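Local coordinates for protein beta-agarase (Persicobacter, PDB 6AII) that probably hydrolyses the beta-linkages of agarose, releasing neoagarobiose, as a member of glycoside hydrolase family 16, at residues A[135-140]-A[146-151]; A[180-183]-A[188-191]. All coordinates share one frame; numbering follows the deposited sequence.

Contact 1: residues A[135-140]-A[146-151]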
ATOM      1  N   VAL A 135       0.252  -1.202  -0.357  1.00 17.76           N
ATOM      2  CA  VAL A 135      -1.137  -1.088  -0.799  1.00 18.69           C
ATOM      3  C   VAL A 135      -1.356   0.404  -1.105  1.00 19.33           C
ATOM      4  O   VAL A 135      -1.226   1.254  -0.226  1.00 19.31           O
ATOM      5  CB  VAL A 135      -2.153  -1.563   0.250  1.00 22.10           C
ATOM      6  CG1 VAL A 135      -3.553  -1.524  -0.342  1.00 23.89           C
ATOM      7  CG2 VAL A 135      -1.849  -2.943   0.767  1.00 22.70           C
ATOM      8  N   TRP A 136      -1.639   0.727  -2.367  1.00 19.14           N
ATOM      9  CA  TRP A 136      -1.679   2.125  -2.735  1.00 19.01           C
ATOM     10  C   TRP A 136      -2.543   2.306  -3.977  1.00 20.36           C
ATOM     11  O   TRP A 136      -2.948   1.345  -4.563  1.00 19.99           O
ATOM     12  CB  TRP A 136      -0.287   2.721  -2.898  1.00 21.59           C
ATOM     13  CG  TRP A 136       0.609   2.022  -3.875  1.00 22.41           C
ATOM     14  CD1 TRP A 136       1.158   0.770  -3.772  1.00 23.24           C
ATOM     15  CD2 TRP A 136       1.087   2.560  -5.110  1.00 21.88           C
ATOM     16  NE1 TRP A 136       1.973   0.498  -4.842  1.00 23.09           N
ATOM     17  CE2 TRP A 136       1.929   1.587  -5.676  1.00 23.56           C
ATOM     18  CE3 TRP A 136       0.842   3.776  -5.760  1.00 22.06           C
ATOM     19  CZ2 TRP A 136       2.616   1.823  -6.856  1.00 23.69           C
ATOM     20  CZ3 TRP A 136       1.520   3.996  -6.934  1.00 25.18           C
ATOM     21  CH2 TRP A 136       2.324   2.996  -7.499  1.00 24.30           C
ATOM     22  N   MET A 137      -2.822   3.550  -4.290  1.00 18.10           N
ATOM     23  CA  MET A 137      -3.731   3.834  -5.390  1.00 18.99           C
ATOM     24  C   MET A 137      -3.138   4.974  -6.223  1.00 19.32           C
ATOM     25  O   MET A 137      -2.531   5.889  -5.674  1.00 18.62           O
ATOM     26  CB  MET A 137      -5.092   4.259  -4.814  1.00 19.60           C
ATOM     27  CG  MET A 137      -5.651   3.231  -3.828  1.00 19.70           C
ATOM     28  SD  MET A 137      -7.437   3.436  -3.548  1.00 22.42           S
ATOM     29  CE  MET A 137      -7.420   5.005  -2.734  1.00 23.54           C
ATOM     30  N   ILE A 138      -3.373   4.951  -7.535  1.00 20.10           N
ATOM     31  CA  ILE A 138      -2.812   6.058  -8.356  1.00 20.84           C
ATOM     32  C   ILE A 138      -3.693   6.288  -9.581  1.00 20.39           C
ATOM     33  O   ILE A 138      -4.333   5.367 -10.081  1.00 20.70           O
ATOM     34  CB  ILE A 138      -1.358   5.804  -8.790  1.00 24.25           C
ATOM     35  CG1 ILE A 138      -0.753   7.069  -9.419  1.00 27.71           C
ATOM     36  CG2 ILE A 138      -1.221   4.629  -9.680  1.00 24.91           C
ATOM     37  CD1 ILE A 138       0.696   7.223  -9.157  1.00 28.87           C
ATOM     38  N   SER A 139      -3.774   7.573  -9.918  1.00 21.12           N
ATOM     39  CA  SER A 139      -4.529   7.985 -11.131  1.00 21.07           C
ATOM     40  C   SER A 139      -3.818   7.520 -12.407  1.00 23.75           C
ATOM     41  O   SER A 139      -2.623   7.244 -12.441  1.00 22.01           O
ATOM     42  CB  SER A 139      -4.738   9.486 -11.069  1.00 22.79           C
ATOM     43  OG  SER A 139      -3.506  10.172 -11.246  1.00 22.66           O
ATOM     44  N   ASP A 140      -4.600   7.404 -13.491  1.00 22.32           N
ATOM     45  CA  ASP A 140      -4.061   6.886 -14.721  1.00 24.51           C
ATOM     46  C   ASP A 140      -2.922   7.759 -15.265  1.00 24.79           C
ATOM     47  O   ASP A 140      -2.016   7.222 -15.905  1.00 26.49           O
ATOM     48  CB  ASP A 140      -5.125   6.833 -15.814  1.00 25.52           C
ATOM     49  CG  ASP A 140      -6.187   5.782 -15.641  1.00 30.23           C
ATOM     50  OD1 ASP A 140      -6.115   4.983 -14.669  1.00 28.24           O
ATOM     51  OD2 ASP A 140      -7.106   5.752 -16.507  1.00 31.60           O
ATOM     52  N   ILE A 146      -2.776   7.846  -3.507  1.00 20.10           N
ATOM     53  CA  ILE A 146      -3.039   7.690  -2.088  1.00 18.71           C
ATOM     54  C   ILE A 146      -2.341   6.426  -1.591  1.00 18.92           C
ATOM     55  O   ILE A 146      -2.512   5.393  -2.168  1.00 21.83           O
ATOM     56  CB  ILE A 146      -4.568   7.632  -1.853  1.00 19.23           C
ATOM     57  CG1 ILE A 146      -5.218   8.961  -2.219  1.00 19.78           C
ATOM     58  CG2 ILE A 146      -4.870   7.220  -0.396  1.00 20.58           C
ATOM     59  CD1 ILE A 146      -6.740   8.883  -2.350  1.00 22.93           C
ATOM     60  N   ASP A 147      -1.588   6.535  -0.512  1.00 19.13           N
ATOM     61  CA  ASP A 147      -0.849   5.380   0.032  1.00 19.73           C
ATOM     62  C   ASP A 147      -1.571   4.886   1.301  1.00 20.18           C
ATOM     63  O   ASP A 147      -1.493   5.579   2.372  1.00 23.71           O
ATOM     64  CB  ASP A 147       0.567   5.779   0.405  1.00 19.98           C
ATOM     65  CG  ASP A 147       1.264   6.376  -0.805  1.00 23.67           C
ATOM     66  OD1 ASP A 147       1.221   5.740  -1.875  1.00 24.27           O
ATOM     67  OD2 ASP A 147       1.696   7.544  -0.676  1.00 27.94           O
ATOM     68  N   ILE A 148      -2.217   3.701   1.114  1.00 18.23           N
ATOM     69  CA  ILE A 148      -2.963   3.060   2.147  1.00 16.57           C
ATOM     70  C   ILE A 148      -1.984   2.463   3.166  1.00 19.82           C
ATOM     71  O   ILE A 148      -2.183   2.566   4.361  1.00 18.25           O
ATOM     72  CB  ILE A 148      -3.965   2.071   1.581  1.00 18.84           C
ATOM     73  CG1 ILE A 148      -4.977   2.819   0.691  1.00 21.39           C
ATOM     74  CG2 ILE A 148      -4.693   1.348   2.687  1.00 20.64           C
ATOM     75  CD1 ILE A 148      -5.944   1.951  -0.037  1.00 20.56           C
ATOM     76  N   CYS A 149      -0.958   1.824   2.659  1.00 21.41           N
ATOM     77  CA  CYS A 149       0.033   1.143   3.529  1.00 22.37           C
ATOM     78  C   CYS A 149       1.357   1.048   2.767  1.00 20.60           C
ATOM     79  O   CYS A 149       1.367   0.480   1.684  1.00 19.86           O
ATOM     80  CB  CYS A 149      -0.444  -0.256   3.860  1.00 20.39           C
ATOM     81  SG  CYS A 149       0.839  -1.331   4.641  1.00 23.25           S
ATOM     82  N   GLU A 150       2.443   1.587   3.317  1.00 20.27           N
ATOM     83  CA  GLU A 150       3.770   1.207   2.918  1.00 20.16           C
ATOM     84  C   GLU A 150       4.452   0.716   4.185  1.00 22.32           C
ATOM     85  O   GLU A 150       4.494   1.417   5.196  1.00 20.21           O
ATOM     86  CB  GLU A 150       4.637   2.316   2.275  1.00 20.95           C
ATOM     87  CG  GLU A 150       3.966   2.972   1.116  1.00 23.50           C
ATOM     88  CD  GLU A 150       4.869   4.063   0.541  1.00 29.14           C
ATOM     89  OE1 GLU A 150       4.535   5.220   0.826  1.00 26.75           O
ATOM     90  OE2 GLU A 150       5.944   3.733  -0.095  1.00 27.12           O
ATOM     91  N   ASN A 151       4.879  -0.521   4.152  1.00 19.30           N
ATOM     92  CA  ASN A 151       5.443  -1.175   5.314  1.00 21.51           C
ATOM     93  C   ASN A 151       6.605  -2.034   4.857  1.00 19.37           C
ATOM     94  O   ASN A 151       6.607  -2.429   3.671  1.00 20.84           O
ATOM     95  CB  ASN A 151       4.352  -2.018   5.977  1.00 23.50           C
ATOM     96  CG  ASN A 151       4.882  -3.022   6.979  1.00 27.21           C
ATOM     97  OD1 ASN A 151       5.244  -4.110   6.557  1.00 28.89           O
ATOM     98  ND2 ASN A 151       5.146  -2.552   8.169  1.00 32.14           N
TER

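Contact 2: residues A[180-183]-A[188-191]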
ATOM      1  N   PHE A 180       1.627  15.304  -7.719  1.00 22.56           N
ATOM      2  CA  PHE A 180       2.744  15.608  -8.527  1.00 24.28           C
ATOM      3  C   PHE A 180       2.450  16.836  -9.401  1.00 25.72           C
ATOM      4  O   PHE A 180       1.315  17.260  -9.528  1.00 27.05           O
ATOM      5  CB  PHE A 180       3.095  14.419  -9.417  1.00 25.74           C
ATOM      6  CG  PHE A 180       3.501  13.182  -8.631  1.00 26.91           C
ATOM      7  CD1 PHE A 180       4.798  13.020  -8.192  1.00 29.09           C
ATOM      8  CD2 PHE A 180       2.559  12.206  -8.306  1.00 24.05           C
ATOM      9  CE1 PHE A 180       5.179  11.903  -7.467  1.00 29.49           C
ATOM     10  CE2 PHE A 180       2.946  11.086  -7.580  1.00 27.29           C
ATOM     11  CZ  PHE A 180       4.247  10.960  -7.133  1.00 28.71           C
ATOM     12  N   ASN A 181       3.524  17.366  -9.977  1.00 30.63           N
ATOM     13  CA  ASN A 181       3.386  18.530 -10.855  1.00 33.03           C
ATOM     14  C   ASN A 181       4.479  18.440 -11.920  1.00 34.22           C
ATOM     15  O   ASN A 181       5.591  18.026 -11.638  1.00 31.80           O
ATOM     16  CB  ASN A 181       3.504  19.817 -10.042  1.00 35.97           C
ATOM     17  CG  ASN A 181       3.111  21.060 -10.823  1.00 42.37           C
ATOM     18  OD1 ASN A 181       2.074  21.085 -11.474  1.00 42.09           O
ATOM     19  ND2 ASN A 181       3.947  22.083 -10.740  1.00 43.82           N
ATOM     20  N   ASN A 182       4.136  18.798 -13.154  1.00 37.58           N
ATOM     21  CA  ASN A 182       5.160  18.909 -14.227  1.00 42.27           C
ATOM     22  C   ASN A 182       5.890  17.586 -14.469  1.00 46.56           C
ATOM     23  O   ASN A 182       7.150  17.565 -14.551  1.00 41.13           O
ATOM     24  CB  ASN A 182       6.208  19.973 -13.904  1.00 44.91           C
ATOM     25  CG  ASN A 182       5.655  21.371 -14.013  1.00 47.23           C
ATOM     26  OD1 ASN A 182       4.834  21.646 -14.879  1.00 54.45           O
ATOM     27  ND2 ASN A 182       6.058  22.230 -13.101  1.00 51.21           N
ATOM     28  N   ARG A 183       5.142  16.486 -14.606  1.00 43.96           N
ATOM     29  CA  ARG A 183       5.802  15.177 -14.850  1.00 53.14           C
ATOM     30  C   ARG A 183       6.432  15.118 -16.261  1.00 57.60           C
ATOM     31  O   ARG A 183       7.208  14.194 -16.543  1.00 61.43           O
ATOM     32  CB  ARG A 183       4.833  14.015 -14.615  1.00 46.71           C
ATOM     33  CG  ARG A 183       4.442  13.850 -13.150  1.00 45.96           C
ATOM     34  CD  ARG A 183       3.669  12.565 -12.870  1.00 45.62           C
ATOM     35  NE  ARG A 183       4.567  11.437 -12.822  1.00 46.06           N
ATOM     36  CZ  ARG A 183       5.047  10.857 -11.724  1.00 50.08           C
ATOM     37  NH1 ARG A 183       4.287  10.615 -10.670  1.00 45.68           N
ATOM     38  NH2 ARG A 183       6.299  10.433 -11.721  1.00 56.52           N
ATOM     39  N   PHE A 188      10.406  16.874 -11.966  1.00 57.17           N
ATOM     40  CA  PHE A 188       8.988  17.080 -11.636  1.00 48.64           C
ATOM     41  C   PHE A 188       8.852  17.286 -10.118  1.00 42.28           C
ATOM     42  O   PHE A 188       9.777  17.025  -9.373  1.00 42.18           O
ATOM     43  CB  PHE A 188       8.170  15.918 -12.196  1.00 51.19           C
ATOM     44  CG  PHE A 188       8.446  14.569 -11.585  1.00 55.82           C
ATOM     45  CD1 PHE A 188       7.923  14.237 -10.344  1.00 52.98           C
ATOM     46  CD2 PHE A 188       9.172  13.608 -12.280  1.00 61.49           C
ATOM     47  CE1 PHE A 188       8.160  12.987  -9.790  1.00 57.62           C
ATOM     48  CE2 PHE A 188       9.399  12.354 -11.732  1.00 57.97           C
ATOM     49  CZ  PHE A 188       8.894  12.048 -10.487  1.00 59.06           C
ATOM     50  N   ASP A 189       7.749  17.862  -9.674  1.00 32.96           N
ATOM     51  CA  ASP A 189       7.560  18.115  -8.299  1.00 30.56           C
ATOM     52  C   ASP A 189       6.737  16.955  -7.707  1.00 28.82           C
ATOM     53  O   ASP A 189       5.875  16.405  -8.361  1.00 27.70           O
ATOM     54  CB  ASP A 189       6.810  19.425  -8.081  1.00 36.54           C
ATOM     55  CG  ASP A 189       7.529  20.595  -8.736  1.00 44.62           C
ATOM     56  OD1 ASP A 189       8.712  20.748  -8.441  1.00 41.77           O
ATOM     57  OD2 ASP A 189       6.894  21.306  -9.532  1.00 44.24           O
ATOM     58  N   ASP A 190       6.996  16.696  -6.443  1.00 29.77           N
ATOM     59  CA  ASP A 190       6.213  15.690  -5.680  1.00 27.58           C
ATOM     60  C   ASP A 190       5.914  16.231  -4.285  1.00 24.32           C
ATOM     61  O   ASP A 190       6.845  16.358  -3.443  1.00 27.05           O
ATOM     62  CB  ASP A 190       7.096  14.475  -5.563  1.00 26.52           C
ATOM     63  CG  ASP A 190       6.513  13.351  -4.728  1.00 28.32           C
ATOM     64  OD1 ASP A 190       5.439  13.552  -4.152  1.00 25.99           O
ATOM     65  OD2 ASP A 190       7.194  12.319  -4.658  1.00 29.70           O
ATOM     66  N   TYR A 191       4.664  16.551  -3.977  1.00 22.19           N
ATOM     67  CA  TYR A 191       4.274  16.902  -2.643  1.00 22.45           C
ATOM     68  C   TYR A 191       3.671  15.666  -1.953  1.00 21.64           C
ATOM     69  O   TYR A 191       2.702  15.080  -2.464  1.00 19.72           O
ATOM     70  CB  TYR A 191       3.207  18.013  -2.567  1.00 23.47           C
ATOM     71  CG  TYR A 191       2.594  18.182  -1.204  1.00 22.45           C
ATOM     72  CD1 TYR A 191       3.347  18.560  -0.114  1.00 21.70           C
ATOM     73  CD2 TYR A 191       1.279  17.781  -0.954  1.00 22.23           C
ATOM     74  CE1 TYR A 191       2.809  18.659   1.161  1.00 22.63           C
ATOM     75  CE2 TYR A 191       0.734  17.835   0.322  1.00 20.34           C
ATOM     76  CZ  TYR A 191       1.505  18.240   1.393  1.00 21.68           C
ATOM     77  OH  TYR A 191       1.044  18.271   2.665  1.00 23.96           O
TER

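Contact 1: residues A[135-140]-A[146-151]
Met137 and Ile146 stand side by side on one face of an antiparallel hairpin, pointing the same way, and the methionine bends at its last torsion (chi3 -66°) to lay CE 4.0 Å from CD1 of Ile146. Ile148 reaches the same chain obliquely, its CD1 lying 4.0 Å from Met137 CG and close to SD. Val135 CG1 meets Ile148 CB, and the CB atoms of Val135 and Cys149 approach each other. Strand 217-225 covers this apolar face, with Trp223 on Ile146 and Ile219 on Ile148 and Cys149. Trp136 and Asp147, a non-hydrogen-bonded pair, occupy the other face: Asp147 OD1 comes within 3.5 Å of Trp136 CB, while the indole leads away to give NE1 to Asn285 OD1. The hairpin illustrates a classic beta bulge. Val135 O accepts a good bond from Cys149 N at 3.0 Å and a weak one, bent to 126°, from Ile148 N; Val135 N returns a nearly straight bond to Cys149 O. The bulge falls within residues 145-150, where Glu145, Asp147 and Glu150 match the E-X-D-X-X-E signature of the family; as in relatives, these acids probably form the catalytic set. The chemistry is thus divided by face: Val135, Met137, Ile146, Ile148 and Cys149 bury hydrocarbon and sulfur between the sheets, alternation being broken at the bulge, and the extra residue probably helps bring Asp147 and Glu150 to the other side.

Contact 2: residues A[180-183]-A[188-191]
Phe180 lies against Phe188, Asp189 and Asp190 across the beta hairpin of strands 173-181 and 189-191, part of a mixed sheet in the GH16 jelly roll. Its CB starts out 3.6 Å from Asp189 O; with CG anti to the carbonyl carbon (chi1 -63°), the ring swings along the partner strand, and CD1 keeps that oxygen at the ring's edge. CD1 also touches Phe188 CE1 at 3.7 Å, the rings inclined at 70°. CE1 settles 3.4 Å from Asp190 CG, ring and carboxylate planes 42° apart, and CZ lies more loosely, 4.1 Å from the same atom; Asp190 OD1 is bound by His178 ND1. Over one face of the Phe180 ring sits Arg183 NH1, above the centre, held by Asp142 O. The guanidinium also makes a cation-pi contact with Phe188, its CZ 4.4 Å from the ring centroid. An alanine at Phe180 is likely to remove the surface under NH1 and leave the Phe188 ring and Asp190 carboxylate without their shared flank. Asn181 and Asp189 exchange two backbone bonds, and on the opposite face their side chains run nearly coplanar, Asn181 ND2 giving a 3.3 Å bond to the anti lone pair of Asp189 OD2.

Contact 1 closes before contact 2 opens, so the chain builds two hairpins in series, 132-139 with 144-151 and then 173-181 with 189-191. Both belong to one mixed sheet, in which strands 144-151 and 173-181 are antiparallel neighbours, and the second hairpin therefore continues the sheet from the first. Their centres are about 17 Å apart and their nearest atoms about 5 Å, without touching. Contact 1 lies buried near the middle of the chain, contact 2 toward the surface. The turn between strands 132-139 and 144-151 links the two, for Asp142 O and Tyr143 OH hydrogen-bond to Arg183. The example pairs a core hairpin, bearing the probable catalytic motif, with a peripheral one.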